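Local atomic coordinates of amidase (Bacillus anthracis, PDB entry 5EWQ), a protein that probably hydrolyses amide bonds, turning monocarboxylic acid amides into the acid and ammonia as a member of the amidase signature family. Residues 14-19 with 82-87; 24-29 with 89-94; 72-77 with 214-219; 137-142 with 381-386; 190-195 with 233-238. All coordinates share one frame; numbering follows the deposited sequence.

How the contacts relate
From the N terminus, residues 14-19 and helix 20-28 open contacts 1 and 2, which close at 82-87 and 89-94, laying the N-terminal segment and helix 20-28 against the loop after helix 64-79 and the end of strand 88-91, one of the two outermost strands of the mixed sheet. Contact 3 starts inside both loops, on helix 64-79, and crosses them to reach the loop leading into strand 219-223; contacts 1 and 2 also cross. Contact 4 runs from 137-142 to 381-386, crossing contact 3 and tying together loops before helices 150-155 and 386-394, far from the chain's centre. Contact 5 also crosses contact 3 but nests inside contact 4, nearer the centre; Leu191 touches Leu85 and Arg14 of contact 1.

Contact 1. Residues 14-19 with 82-87; sequences RIVYDK and GITLNS
Val16 packs on the buried Asn86 on the inner side of this contact, while Arg14 and Ile83 meet on its exposed side. The Asn86 side chain slides past Val16 in the opposite direction: Val16 CG2 lies 3.5 Å from Asn86 ND2, and Val16 CG1 is 4.1 Å from Asn86 OD1. The buried amide is held at both ends. ND2 gives a weak, bent bond to Ile15 O (3.3 Å, 122°) and another weak one to Gln189 O; OD1 accepts from Lys187 NZ, which also binds Tyr17 O. Thr84 CG2 touches Val16 CG2 at 4.1 Å, and Thr84 CB lies near Arg14 NH1.

On the solvent side the contact rests on the long, exposed side chain of Arg14. Extended from CG to NE, it brings its guanidinium edge to Ile83 O, which lies in the guanidinium plane; NH1 makes the firm bond (2.8 Å, 159°) and NH2 a weak one (3.2 Å). The Ile83 side chain crosses that of Arg14 at about a right angle, CD1 3.6 Å from NH2. The arrangement is an N-terminal loop, just ahead of helix 20-28, laid against the loop that joins helix 64-79 to outer strand 88-91 of the amidase fold.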
# COMPACT_ATOMS: atom_id res chain seq x y z
N ARG A 14 5.03 4.84 -21.52
CA ARG A 14 4.93 3.39 -21.56
C ARG A 14 6.32 2.76 -21.61
O ARG A 14 6.79 2.33 -22.66
CB ARG A 14 4.09 2.92 -22.75
CG ARG A 14 2.60 3.03 -22.51
CD ARG A 14 1.81 2.29 -23.58
NE ARG A 14 0.38 2.25 -23.25
CZ ARG A 14 -0.19 1.28 -22.55
NH1 ARG A 14 0.53 0.26 -22.10
NH2 ARG A 14 -1.50 1.32 -22.30
N ILE A 15 6.97 2.72 -20.45
CA ILE A 15 8.31 2.15 -20.33
C ILE A 15 8.27 0.87 -19.50
O ILE A 15 7.80 0.88 -18.36
CB ILE A 15 9.29 3.14 -19.69
CG1 ILE A 15 9.30 4.46 -20.47
CG2 ILE A 15 10.69 2.55 -19.65
CD1 ILE A 15 10.21 5.51 -19.87
N VAL A 16 8.76 -0.22 -20.07
CA VAL A 16 8.77 -1.51 -19.39
C VAL A 16 10.14 -2.18 -19.47
O VAL A 16 10.63 -2.48 -20.56
CB VAL A 16 7.71 -2.46 -19.97
CG1 VAL A 16 7.82 -3.84 -19.34
CG2 VAL A 16 6.31 -1.90 -19.76
N TYR A 17 10.75 -2.41 -18.31
CA TYR A 17 12.06 -3.06 -18.24
C TYR A 17 11.94 -4.52 -17.82
O TYR A 17 11.11 -4.85 -16.98
CB TYR A 17 12.97 -2.32 -17.25
CG TYR A 17 13.22 -0.87 -17.57
CD1 TYR A 17 13.63 -0.46 -18.83
CD2 TYR A 17 13.03 0.11 -16.59
CE1 TYR A 17 13.85 0.87 -19.12
CE2 TYR A 17 13.26 1.44 -16.87
CZ TYR A 17 13.66 1.82 -18.13
OH TYR A 17 13.88 3.15 -18.40
N ASP A 18 12.78 -5.36 -18.41
CA ASP A 18 12.92 -6.76 -18.00
C ASP A 18 11.58 -7.48 -17.90
O ASP A 18 11.15 -7.86 -16.81
CB ASP A 18 13.67 -6.84 -16.67
CG ASP A 18 14.17 -8.23 -16.35
OD1 ASP A 18 14.22 -9.07 -17.27
OD2 ASP A 18 14.52 -8.48 -15.18
N LYS A 19 10.93 -7.67 -19.04
CA LYS A 19 9.59 -8.25 -19.07
C LYS A 19 9.60 -9.74 -18.73
O LYS A 19 8.64 -10.27 -18.17
CB LYS A 19 8.95 -8.03 -20.44
CG LYS A 19 7.48 -8.38 -20.50
CD LYS A 19 6.65 -7.20 -20.99
CE LYS A 19 6.99 -6.83 -22.42
NZ LYS A 19 6.12 -5.73 -22.93
N GLY A 82 -1.07 -7.04 -23.27
CA GLY A 82 -2.33 -6.34 -23.48
C GLY A 82 -2.21 -4.87 -23.13
O GLY A 82 -1.42 -4.14 -23.71
N ILE A 83 -3.01 -4.44 -22.15
CA ILE A 83 -2.98 -3.05 -21.69
C ILE A 83 -1.64 -2.75 -21.02
O ILE A 83 -1.21 -1.59 -20.97
CB ILE A 83 -4.15 -2.75 -20.72
CG1 ILE A 83 -4.28 -1.25 -20.48
CG2 ILE A 83 -3.99 -3.52 -19.42
CD1 ILE A 83 -4.61 -0.45 -21.72
N THR A 84 -0.98 -3.80 -20.52
CA THR A 84 0.36 -3.71 -19.95
C THR A 84 0.47 -2.63 -18.87
O THR A 84 1.10 -1.60 -19.08
CB THR A 84 1.42 -3.45 -21.03
OG1 THR A 84 1.10 -4.21 -22.21
CG2 THR A 84 2.81 -3.83 -20.54
N LEU A 85 -0.16 -2.88 -17.72
CA LEU A 85 -0.15 -1.93 -16.62
C LEU A 85 1.23 -1.84 -15.98
O LEU A 85 1.60 -0.81 -15.41
CB LEU A 85 -1.19 -2.31 -15.57
CG LEU A 85 -2.63 -2.43 -16.07
CD1 LEU A 85 -3.56 -2.83 -14.93
CD2 LEU A 85 -3.09 -1.13 -16.70
N ASN A 86 1.99 -2.93 -16.08
CA ASN A 86 3.34 -3.01 -15.53
C ASN A 86 3.38 -2.63 -14.06
O ASN A 86 4.01 -1.65 -13.67
CB ASN A 86 4.30 -2.12 -16.33
CG ASN A 86 5.76 -2.44 -16.06
OD1 ASN A 86 6.09 -3.54 -15.62
ND2 ASN A 86 6.63 -1.47 -16.32
N SER A 87 2.70 -3.42 -13.23
CA SER A 87 2.60 -3.13 -11.81
C SER A 87 3.23 -4.23 -10.96
O SER A 87 3.27 -4.14 -9.73
CB SER A 87 1.14 -2.94 -11.40
OG SER A 87 0.40 -4.13 -11.60

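Contact 2. Residues 24-29 with 89-94; sequences QPIHNQ and TEINPN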
# COMPACT_ATOMS: atom_id res chain seq x y z
N GLN A 24 8.41 -15.39 -17.32
CA GLN A 24 9.03 -16.71 -17.21
C GLN A 24 8.62 -17.48 -15.94
O GLN A 24 8.37 -18.68 -16.03
CB GLN A 24 10.55 -16.59 -17.28
CG GLN A 24 11.08 -16.41 -18.69
CD GLN A 24 12.59 -16.27 -18.74
OE1 GLN A 24 13.25 -16.17 -17.71
NE2 GLN A 24 13.14 -16.26 -19.95
N PRO A 25 8.57 -16.81 -14.77
CA PRO A 25 8.03 -17.56 -13.63
C PRO A 25 6.57 -17.97 -13.85
O PRO A 25 6.16 -19.03 -13.39
CB PRO A 25 8.15 -16.56 -12.47
CG PRO A 25 9.26 -15.67 -12.86
CD PRO A 25 9.14 -15.52 -14.35
N ILE A 26 5.82 -17.13 -14.54
CA ILE A 26 4.43 -17.43 -14.87
C ILE A 26 4.35 -18.55 -15.91
O ILE A 26 3.57 -19.50 -15.75
CB ILE A 26 3.69 -16.19 -15.40
CG1 ILE A 26 3.54 -15.14 -14.30
CG2 ILE A 26 2.32 -16.56 -15.95
CD1 ILE A 26 2.86 -13.87 -14.74
N HIS A 27 5.16 -18.45 -16.95
CA HIS A 27 5.17 -19.43 -18.03
C HIS A 27 5.60 -20.82 -17.55
O HIS A 27 5.11 -21.83 -18.05
CB HIS A 27 6.09 -18.97 -19.16
CG HIS A 27 6.36 -20.02 -20.19
ND1 HIS A 27 7.59 -20.64 -20.32
CD2 HIS A 27 5.57 -20.57 -21.14
CE1 HIS A 27 7.54 -21.52 -21.30
NE2 HIS A 27 6.33 -21.49 -21.82
N ASN A 28 6.51 -20.86 -16.59
CA ASN A 28 7.04 -22.12 -16.08
C ASN A 28 5.99 -22.94 -15.33
O ASN A 28 5.89 -24.15 -15.51
CB ASN A 28 8.24 -21.87 -15.17
CG ASN A 28 9.49 -21.49 -15.95
OD1 ASN A 28 9.65 -21.87 -17.11
ND2 ASN A 28 10.37 -20.72 -15.31
N GLN A 29 5.20 -22.27 -14.49
CA GLN A 29 4.20 -22.97 -13.69
C GLN A 29 2.81 -22.88 -14.30
O GLN A 29 1.80 -23.01 -13.61
CB GLN A 29 4.19 -22.41 -12.26
CG GLN A 29 3.96 -20.92 -12.17
CD GLN A 29 4.34 -20.35 -10.82
OE1 GLN A 29 4.46 -21.08 -9.84
NE2 GLN A 29 4.54 -19.04 -10.76
N THR A 89 6.64 -6.46 -10.17
CA THR A 89 8.09 -6.56 -10.32
C THR A 89 8.56 -8.00 -10.26
O THR A 89 9.40 -8.43 -11.05
CB THR A 89 8.83 -5.75 -9.25
OG1 THR A 89 8.34 -6.11 -7.95
CG2 THR A 89 8.63 -4.26 -9.46
N GLU A 90 8.02 -8.76 -9.30
CA GLU A 90 8.47 -10.12 -9.09
C GLU A 90 7.31 -11.10 -8.97
O GLU A 90 6.22 -10.73 -8.53
CB GLU A 90 9.34 -10.20 -7.83
CG GLU A 90 10.53 -11.13 -7.96
CD GLU A 90 11.60 -10.57 -8.87
OE1 GLU A 90 12.27 -11.36 -9.56
OE2 GLU A 90 11.78 -9.33 -8.88
N ILE A 91 7.55 -12.34 -9.36
CA ILE A 91 6.57 -13.41 -9.22
C ILE A 91 7.21 -14.62 -8.55
O ILE A 91 8.26 -15.08 -8.97
CB ILE A 91 5.98 -13.83 -10.59
CG1 ILE A 91 5.05 -12.75 -11.13
CG2 ILE A 91 5.23 -15.15 -10.47
CD1 ILE A 91 3.80 -12.54 -10.30
N ASN A 92 6.56 -15.12 -7.50
CA ASN A 92 7.02 -16.32 -6.82
C ASN A 92 6.98 -17.53 -7.75
O ASN A 92 5.91 -17.92 -8.21
CB ASN A 92 6.18 -16.58 -5.57
CG ASN A 92 6.80 -17.61 -4.63
OD1 ASN A 92 7.60 -18.44 -5.04
ND2 ASN A 92 6.42 -17.55 -3.36
N PRO A 93 8.15 -18.11 -8.04
CA PRO A 93 8.21 -19.31 -8.88
C PRO A 93 7.63 -20.53 -8.18
O PRO A 93 7.26 -21.51 -8.83
CB PRO A 93 9.71 -19.49 -9.14
CG PRO A 93 10.36 -18.85 -7.97
CD PRO A 93 9.49 -17.68 -7.62
N ASN A 94 7.54 -20.46 -6.85
CA ASN A 94 6.98 -21.54 -6.06
C ASN A 94 5.54 -21.25 -5.63
O ASN A 94 5.02 -21.89 -4.72
CB ASN A 94 7.84 -21.80 -4.82
CG ASN A 94 9.28 -22.11 -5.17
OD1 ASN A 94 9.57 -22.72 -6.20
ND2 ASN A 94 10.20 -21.71 -4.30
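Pro25 and Ile26 in the last turns of helix 20-28, and Gln29 just past its end, pack against Ile91 to Pro93, where outer strand 88-91 of the central mixed sheet gives way to a turn. The apolar part centres on the Ile91 methyl CG2, which stands anti to the backbone N. Pro25 CB sits 3.8 Å from it and just as far from Ile91 O, and Ile26 CG1 approaches the same methyl at 4.2 Å. Ile26 and Ile91 both also lean on Ile75 of helix 64-79, so three elements share this apolar cluster.

Beyond the strand the chain folds into an Asx turn: Asn92 OD1 accepts from Asn94 N (2.7 Å), the donor lying above the carbonyl plane, and Asn94 occupies the N-cap position of helix 95-104. Gln29 bonds to this turn. Its CG lies between the backbone N and carbonyl carbon (chi1 56°), and the chain beyond is extended. NE2 gives a nearly straight bond to Asn92 O (3.1 Å, 163°), which lies close to the Gln29 amide plane. The other end of that amide, OE1, accepts from Met96 N in helix 95-104. Asn92 ND2 bonds Val162 O on the neighbouring strand 161-166.

Contact 3. Residues 72-77 with 214-219; sequences LFRIQE and ADFAPL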
# COMPACT_ATOMS: atom_id res chain seq x y z
N LEU A 72 -2.00 -15.33 -11.97
CA LEU A 72 -0.80 -15.42 -12.80
C LEU A 72 -1.15 -15.24 -14.28
O LEU A 72 -0.40 -14.61 -15.03
CB LEU A 72 -0.10 -16.76 -12.58
CG LEU A 72 0.47 -17.02 -11.19
CD1 LEU A 72 1.13 -18.39 -11.13
CD2 LEU A 72 1.46 -15.93 -10.80
N PHE A 73 -2.28 -15.79 -14.68
CA PHE A 73 -2.74 -15.68 -16.06
C PHE A 73 -3.12 -14.24 -16.39
O PHE A 73 -2.86 -13.76 -17.49
CB PHE A 73 -3.93 -16.62 -16.30
CG PHE A 73 -4.49 -16.54 -17.70
CD1 PHE A 73 -3.76 -17.02 -18.77
CD2 PHE A 73 -5.74 -16.00 -17.93
CE1 PHE A 73 -4.28 -16.96 -20.06
CE2 PHE A 73 -6.26 -15.93 -19.21
CZ PHE A 73 -5.53 -16.41 -20.27
N ARG A 74 -3.75 -13.56 -15.43
CA ARG A 74 -4.15 -12.17 -15.62
C ARG A 74 -2.94 -11.24 -15.66
O ARG A 74 -2.91 -10.29 -16.44
CB ARG A 74 -5.12 -11.74 -14.52
CG ARG A 74 -6.48 -12.41 -14.59
CD ARG A 74 -7.42 -11.85 -13.54
NE ARG A 74 -7.63 -10.42 -13.69
CZ ARG A 74 -8.55 -9.87 -14.47
NH1 ARG A 74 -9.37 -10.65 -15.18
NH2 ARG A 74 -8.66 -8.55 -14.55
N ILE A 75 -1.95 -11.52 -14.81
CA ILE A 75 -0.72 -10.74 -14.80
C ILE A 75 0.02 -10.91 -16.13
O ILE A 75 0.61 -9.96 -16.66
CB ILE A 75 0.20 -11.15 -13.63
CG1 ILE A 75 -0.46 -10.85 -12.29
CG2 ILE A 75 1.54 -10.44 -13.72
CD1 ILE A 75 0.32 -11.32 -11.09
N GLN A 76 -0.03 -12.12 -16.67
CA GLN A 76 0.63 -12.42 -17.94
C GLN A 76 -0.06 -11.73 -19.12
O GLN A 76 0.60 -11.30 -20.06
CB GLN A 76 0.66 -13.93 -18.17
CG GLN A 76 1.34 -14.36 -19.46
CD GLN A 76 1.37 -15.86 -19.64
OE1 GLN A 76 2.38 -16.51 -19.38
NE2 GLN A 76 0.25 -16.43 -20.09
N GLU A 77 -1.38 -11.63 -19.05
CA GLU A 77 -2.16 -11.11 -20.17
C GLU A 77 -2.49 -9.62 -20.05
O GLU A 77 -2.79 -8.97 -21.06
CB GLU A 77 -3.46 -11.91 -20.32
CG GLU A 77 -3.26 -13.37 -20.69
CD GLU A 77 -2.80 -13.54 -22.13
OE1 GLU A 77 -3.38 -12.90 -23.03
OE2 GLU A 77 -1.85 -14.32 -22.35
N ALA A 214 -6.87 -4.30 -10.46
CA ALA A 214 -7.01 -5.06 -11.69
C ALA A 214 -7.19 -6.55 -11.42
O ALA A 214 -7.09 -7.37 -12.33
CB ALA A 214 -5.80 -4.82 -12.59
N ASP A 215 -7.45 -6.88 -10.16
CA ASP A 215 -7.65 -8.26 -9.72
C ASP A 215 -6.47 -9.17 -10.08
O ASP A 215 -6.66 -10.27 -10.60
CB ASP A 215 -8.94 -8.83 -10.31
CG ASP A 215 -10.18 -8.17 -9.73
OD1 ASP A 215 -10.62 -7.14 -10.28
OD2 ASP A 215 -10.72 -8.69 -8.73
N PHE A 216 -5.26 -8.69 -9.81
CA PHE A 216 -4.06 -9.51 -9.96
C PHE A 216 -3.78 -10.23 -8.65
O PHE A 216 -2.94 -11.13 -8.58
CB PHE A 216 -2.86 -8.66 -10.37
CG PHE A 216 -3.01 -8.01 -11.72
CD1 PHE A 216 -3.83 -8.57 -12.69
CD2 PHE A 216 -2.32 -6.85 -12.03
CE1 PHE A 216 -3.96 -7.98 -13.93
CE2 PHE A 216 -2.45 -6.25 -13.27
CZ PHE A 216 -3.27 -6.82 -14.22
N ALA A 217 -4.50 -9.82 -7.61
CA ALA A 217 -4.35 -10.38 -6.27
C ALA A 217 -5.52 -9.94 -5.39
O ALA A 217 -6.07 -8.86 -5.59
CB ALA A 217 -3.03 -9.96 -5.65
N PRO A 218 -5.90 -10.77 -4.41
CA PRO A 218 -6.99 -10.40 -3.51
C PRO A 218 -6.56 -9.31 -2.54
O PRO A 218 -7.32 -8.38 -2.28
CB PRO A 218 -7.29 -11.70 -2.75
CG PRO A 218 -6.56 -12.78 -3.49
CD PRO A 218 -5.39 -12.12 -4.12
N LEU A 219 -5.34 -9.43 -2.03
CA LEU A 219 -4.81 -8.49 -1.05
C LEU A 219 -3.41 -8.02 -1.43
O LEU A 219 -2.73 -8.66 -2.24
CB LEU A 219 -4.79 -9.12 0.34
CG LEU A 219 -6.14 -9.67 0.83
CD1 LEU A 219 -5.97 -10.40 2.14
CD2 LEU A 219 -7.14 -8.54 0.97
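Arg74 of helix 64-79 gives its guanidinium to the backbone at Ala214, the residue where the chain leaves helix 206-213. NH2 donates to Ala214 O (3.0 Å, 154°), and NE adds a weak bond to the same oxygen (3.4 Å, 137°). The acceptor lies at the guanidinium edge and in its plane, whereas seen from the carbonyl the donor NH2 stands above the plane. The strongest polar partner of the group is Glu42, which forms a salt bridge with NH1. A bend at chi3 (59°) turns NE out of line with the rest of the chain and puts it where it makes its weak bond to Ala214 O. Arg74 CD lies 3.4 Å from Asp215 O.

The Asp215 carboxylate is occupied apart from Arg74: OD2 accepts from Asn47 N and is bridged to Arg268, while OD1 remains 4.9 Å from Arg74 NH2.

Outward of these bonds lies Phe216, its ring packed on both faces. Ala214 CB sits 3.6 Å above one face and Ile75 CA 4.3 Å above the opposite one, each offset toward the rim. CD1 of the ring also meets Arg74 CB at 3.9 Å, and Ile75 CG1 touches Phe216 CB at 3.8 Å. Ile75 in turn rests on Val22 and Ile26 of helix 20-28.

One cationic side chain thus satisfies a backbone carbonyl at a helix exit, while Glu42 probably offsets its charge; these bonds tie helix 64-79 to the link between helix 206-213 and strand 219-223 of the amidase fold.

Contact 4. Residues 137-142 with 381-386; sequences TYVLKD and VPVKSL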
# COMPACT_ATOMS: atom_id res chain seq x y z
N THR A 137 14.70 -0.32 -7.30
CA THR A 137 15.98 0.13 -7.83
C THR A 137 16.61 -0.89 -8.78
O THR A 137 16.33 -2.08 -8.70
CB THR A 137 16.99 0.43 -6.71
OG1 THR A 137 17.39 -0.79 -6.08
CG2 THR A 137 16.36 1.35 -5.68
N TYR A 138 17.45 -0.40 -9.68
CA TYR A 138 18.16 -1.25 -10.62
C TYR A 138 19.35 -1.94 -9.94
O TYR A 138 19.72 -3.05 -10.30
CB TYR A 138 18.64 -0.44 -11.83
CG TYR A 138 19.32 -1.26 -12.91
CD1 TYR A 138 18.59 -1.80 -13.96
CD2 TYR A 138 20.69 -1.49 -12.88
CE1 TYR A 138 19.21 -2.55 -14.95
CE2 TYR A 138 21.31 -2.24 -13.86
CZ TYR A 138 20.57 -2.76 -14.89
OH TYR A 138 21.18 -3.51 -15.87
N VAL A 139 19.94 -1.26 -8.96
CA VAL A 139 21.14 -1.75 -8.30
C VAL A 139 20.84 -2.96 -7.41
O VAL A 139 21.70 -3.81 -7.19
CB VAL A 139 21.81 -0.63 -7.46
CG1 VAL A 139 20.89 -0.17 -6.33
CG2 VAL A 139 23.16 -1.07 -6.93
N LEU A 140 19.60 -3.05 -6.92
CA LEU A 140 19.21 -4.14 -6.04
C LEU A 140 18.23 -5.09 -6.73
O LEU A 140 17.57 -5.89 -6.07
CB LEU A 140 18.58 -3.60 -4.76
CG LEU A 140 19.47 -2.81 -3.79
CD1 LEU A 140 18.62 -2.14 -2.73
CD2 LEU A 140 20.50 -3.73 -3.15
N LYS A 141 18.15 -5.00 -8.05
CA LYS A 141 17.15 -5.74 -8.82
C LYS A 141 17.29 -7.26 -8.69
O LYS A 141 16.33 -8.00 -8.94
CB LYS A 141 17.22 -5.35 -10.30
CG LYS A 141 18.45 -5.87 -11.03
CD LYS A 141 18.49 -5.37 -12.46
CE LYS A 141 19.70 -5.91 -13.21
NZ LYS A 141 19.68 -7.40 -13.30
N ASP A 142 18.47 -7.73 -8.29
CA ASP A 142 18.72 -9.16 -8.21
C ASP A 142 19.12 -9.61 -6.81
O ASP A 142 19.45 -10.78 -6.60
CB ASP A 142 19.81 -9.56 -9.21
CG ASP A 142 19.39 -9.35 -10.65
OD1 ASP A 142 18.21 -9.63 -10.97
OD2 ASP A 142 20.23 -8.91 -11.46
N VAL A 381 24.69 -8.22 0.10
CA VAL A 381 24.10 -7.12 -0.64
C VAL A 381 25.15 -6.47 -1.54
O VAL A 381 26.28 -6.22 -1.11
CB VAL A 381 23.47 -6.07 0.33
CG1 VAL A 381 24.50 -5.58 1.34
CG2 VAL A 381 22.85 -4.91 -0.44
N PRO A 382 24.79 -6.21 -2.81
CA PRO A 382 25.74 -5.64 -3.78
C PRO A 382 26.14 -4.19 -3.48
O PRO A 382 26.96 -3.63 -4.21
CB PRO A 382 24.96 -5.71 -5.10
CG PRO A 382 23.53 -5.76 -4.71
CD PRO A 382 23.50 -6.55 -3.44
N VAL A 383 25.57 -3.60 -2.43
CA VAL A 383 25.88 -2.23 -2.05
C VAL A 383 25.81 -2.06 -0.54
O VAL A 383 24.87 -2.55 0.10
CB VAL A 383 24.92 -1.23 -2.74
CG1 VAL A 383 24.67 -0.02 -1.86
CG2 VAL A 383 25.45 -0.81 -4.10
N LYS A 384 26.79 -1.38 0.04
CA LYS A 384 26.82 -1.19 1.49
C LYS A 384 26.73 0.27 1.92
O LYS A 384 26.89 0.58 3.10
CB LYS A 384 28.08 -1.82 2.08
CG LYS A 384 28.09 -3.34 2.03
CD LYS A 384 29.11 -3.91 2.99
CE LYS A 384 29.02 -5.42 3.06
NZ LYS A 384 27.66 -5.88 3.48
N SER A 385 26.46 1.16 0.97
CA SER A 385 26.30 2.58 1.29
C SER A 385 25.58 3.34 0.19
O SER A 385 25.54 2.92 -0.97
CB SER A 385 27.67 3.23 1.55
OG SER A 385 28.45 3.27 0.37
N LEU A 386 25.00 4.48 0.55
CA LEU A 386 24.31 5.34 -0.40
C LEU A 386 25.29 5.95 -1.40
O LEU A 386 24.92 6.27 -2.53
CB LEU A 386 23.54 6.44 0.33
CG LEU A 386 22.66 7.37 -0.50
CD1 LEU A 386 21.68 6.58 -1.34
CD2 LEU A 386 21.93 8.36 0.39
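Val139 and Leu140 meet Val381, Pro382 and Val383 through apolar contacts. Val139 CG2, anti to its backbone N, lies 3.6 Å from Val383 CG2, the two side chains crossing at about a right angle. Leu140 uses one branch for two partners: CD2 is 3.8 Å from Val381 CG2 and 4.0 Å from Pro382 CG. The proline ring also brings CG to 3.6 Å from Val139 O. Phe375 of helix 360-377 touches Leu140, Val381 and Val383 and so extends the cluster; Phe392 of helix 386-394 packs on Val139.

The polar bonds do not join the two segments. Thr137 OG1 accepts from Leu140 N (3.3 Å, 140°), an ST motif, and Tyr138 to Lys141 form a type I beta turn whose backbone bond is weak. Asp142 forms a salt bridge with Arg21, linking this loop to helix 20-28. In the other segment Ser385 takes the N-cap position of helix 386-394, its OG receiving a weak bond from Glu388 N.

The arrangement is a type I beta turn preceded by an ST motif, whose Val139 and Leu140 pack on the loop leading into the capped helix 386-394, joining two loops of the amidase fold.

Contact 5. Residues 190-195 with 233-238; sequences NLNPYG and AAQQSV
The Tyr194 ring receives Gln236 O at its edge, near the ring plane, with CE2 3.1 Å from that oxygen; Asn192 OD1 also lies at the edge and in plane. Tyr473 meets the same ring with planes about 40° apart. Past the ring, the Tyr194 hydroxyl OH is 3.5 Å from Ser237 CB and is hydrogen-bonded to Lys509 O. The second flat group, the Asn192 amide, has Gln235 O in its plane. ND2 bonds that oxygen nearly straight (2.9 Å, 161°), approaching from above the carbonyl plane, and also bonds Asp200 O.

Asn192 opens an Asx turn, its OD1 accepting from Tyr194 N (3.0 Å), inside a type I beta turn closed by Gly195 N to Asn192 O. The asparagine amide therefore shapes its own loop with one end and ties it to the chain leaving helix 230-235 with the other.

Gln236 slides past Asn192 in the opposite direction, their amide planes 46° apart, with Gln236 CG 3.6 Å from Asn192 ND2. Gln236 OE1 comes within 3.6 Å of Pro193 CD and bonds Thr210; NE2 bonds Thr201 O, just ahead of the serine- and glycine-rich run of the amidase signature family.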
# COMPACT_ATOMS: atom_id res chain seq x y z
N ASN A 190 4.60 2.29 -13.88
CA ASN A 190 3.31 1.74 -13.50
C ASN A 190 2.19 2.53 -14.18
O ASN A 190 2.24 3.76 -14.23
CB ASN A 190 3.13 1.78 -11.98
CG ASN A 190 2.18 0.70 -11.47
OD1 ASN A 190 2.52 -0.04 -10.55
ND2 ASN A 190 0.99 0.62 -12.06
N LEU A 191 1.19 1.82 -14.71
CA LEU A 191 0.07 2.48 -15.36
C LEU A 191 -1.23 2.31 -14.57
O LEU A 191 -1.47 1.27 -13.96
CB LEU A 191 -0.11 1.94 -16.78
CG LEU A 191 1.08 2.15 -17.73
CD1 LEU A 191 0.73 1.68 -19.13
CD2 LEU A 191 1.51 3.61 -17.74
N ASN A 192 -2.06 3.35 -14.58
CA ASN A 192 -3.33 3.32 -13.88
C ASN A 192 -4.38 2.57 -14.69
O ASN A 192 -4.70 2.96 -15.81
CB ASN A 192 -3.81 4.75 -13.58
CG ASN A 192 -4.95 4.80 -12.58
OD1 ASN A 192 -5.88 4.00 -12.63
ND2 ASN A 192 -4.88 5.75 -11.65
N PRO A 193 -4.92 1.48 -14.12
CA PRO A 193 -5.88 0.60 -14.80
C PRO A 193 -7.17 1.30 -15.23
O PRO A 193 -7.90 0.77 -16.06
CB PRO A 193 -6.18 -0.47 -13.74
CG PRO A 193 -5.79 0.15 -12.44
CD PRO A 193 -4.63 1.02 -12.75
N TYR A 194 -7.45 2.47 -14.67
CA TYR A 194 -8.65 3.22 -15.02
C TYR A 194 -8.40 4.17 -16.19
O TYR A 194 -9.33 4.81 -16.68
CB TYR A 194 -9.17 4.00 -13.81
CG TYR A 194 -9.84 3.13 -12.78
CD1 TYR A 194 -11.19 2.82 -12.87
CD2 TYR A 194 -9.12 2.60 -11.72
CE1 TYR A 194 -11.81 2.02 -11.94
CE2 TYR A 194 -9.74 1.79 -10.77
CZ TYR A 194 -11.08 1.51 -10.89
OH TYR A 194 -11.70 0.71 -9.95
N GLY A 195 -7.15 4.25 -16.63
CA GLY A 195 -6.79 5.10 -17.74
C GLY A 195 -5.29 5.33 -17.84
O GLY A 195 -4.78 6.33 -17.33
N ALA A 233 -4.05 4.56 -3.39
CA ALA A 233 -5.29 3.85 -3.13
C ALA A 233 -6.48 4.67 -3.61
O ALA A 233 -7.45 4.13 -4.14
CB ALA A 233 -5.42 3.52 -1.65
N ALA A 234 -6.40 5.98 -3.41
CA ALA A 234 -7.47 6.88 -3.82
C ALA A 234 -7.42 7.14 -5.32
O ALA A 234 -8.45 7.37 -5.96
CB ALA A 234 -7.37 8.20 -3.06
N GLN A 235 -6.22 7.08 -5.88
CA GLN A 235 -6.02 7.38 -7.30
C GLN A 235 -6.37 6.19 -8.19
O GLN A 235 -6.55 6.34 -9.40
CB GLN A 235 -4.57 7.82 -7.54
CG GLN A 235 -4.31 8.44 -8.90
CD GLN A 235 -5.06 9.75 -9.10
OE1 GLN A 235 -5.47 10.40 -8.14
NE2 GLN A 235 -5.24 10.13 -10.36
N GLN A 236 -6.48 5.01 -7.58
CA GLN A 236 -6.80 3.80 -8.33
C GLN A 236 -8.03 3.10 -7.76
O GLN A 236 -8.25 1.92 -8.01
CB GLN A 236 -5.60 2.86 -8.35
CG GLN A 236 -4.34 3.49 -8.92
CD GLN A 236 -3.21 2.49 -9.08
OE1 GLN A 236 -3.44 1.31 -9.35
NE2 GLN A 236 -1.98 2.96 -8.93
N SER A 237 -8.81 3.85 -6.99
CA SER A 237 -10.11 3.40 -6.48
C SER A 237 -10.04 2.08 -5.70
O SER A 237 -10.77 1.14 -5.99
CB SER A 237 -11.10 3.25 -7.63
OG SER A 237 -12.41 2.97 -7.15
N VAL A 238 -9.15 2.02 -4.71
CA VAL A 238 -9.06 0.86 -3.83
C VAL A 238 -8.90 1.30 -2.38
O VAL A 238 -8.67 2.48 -2.10
CB VAL A 238 -7.89 -0.08 -4.21
CG1 VAL A 238 -8.16 -0.78 -5.53
CG2 VAL A 238 -6.58 0.69 -4.26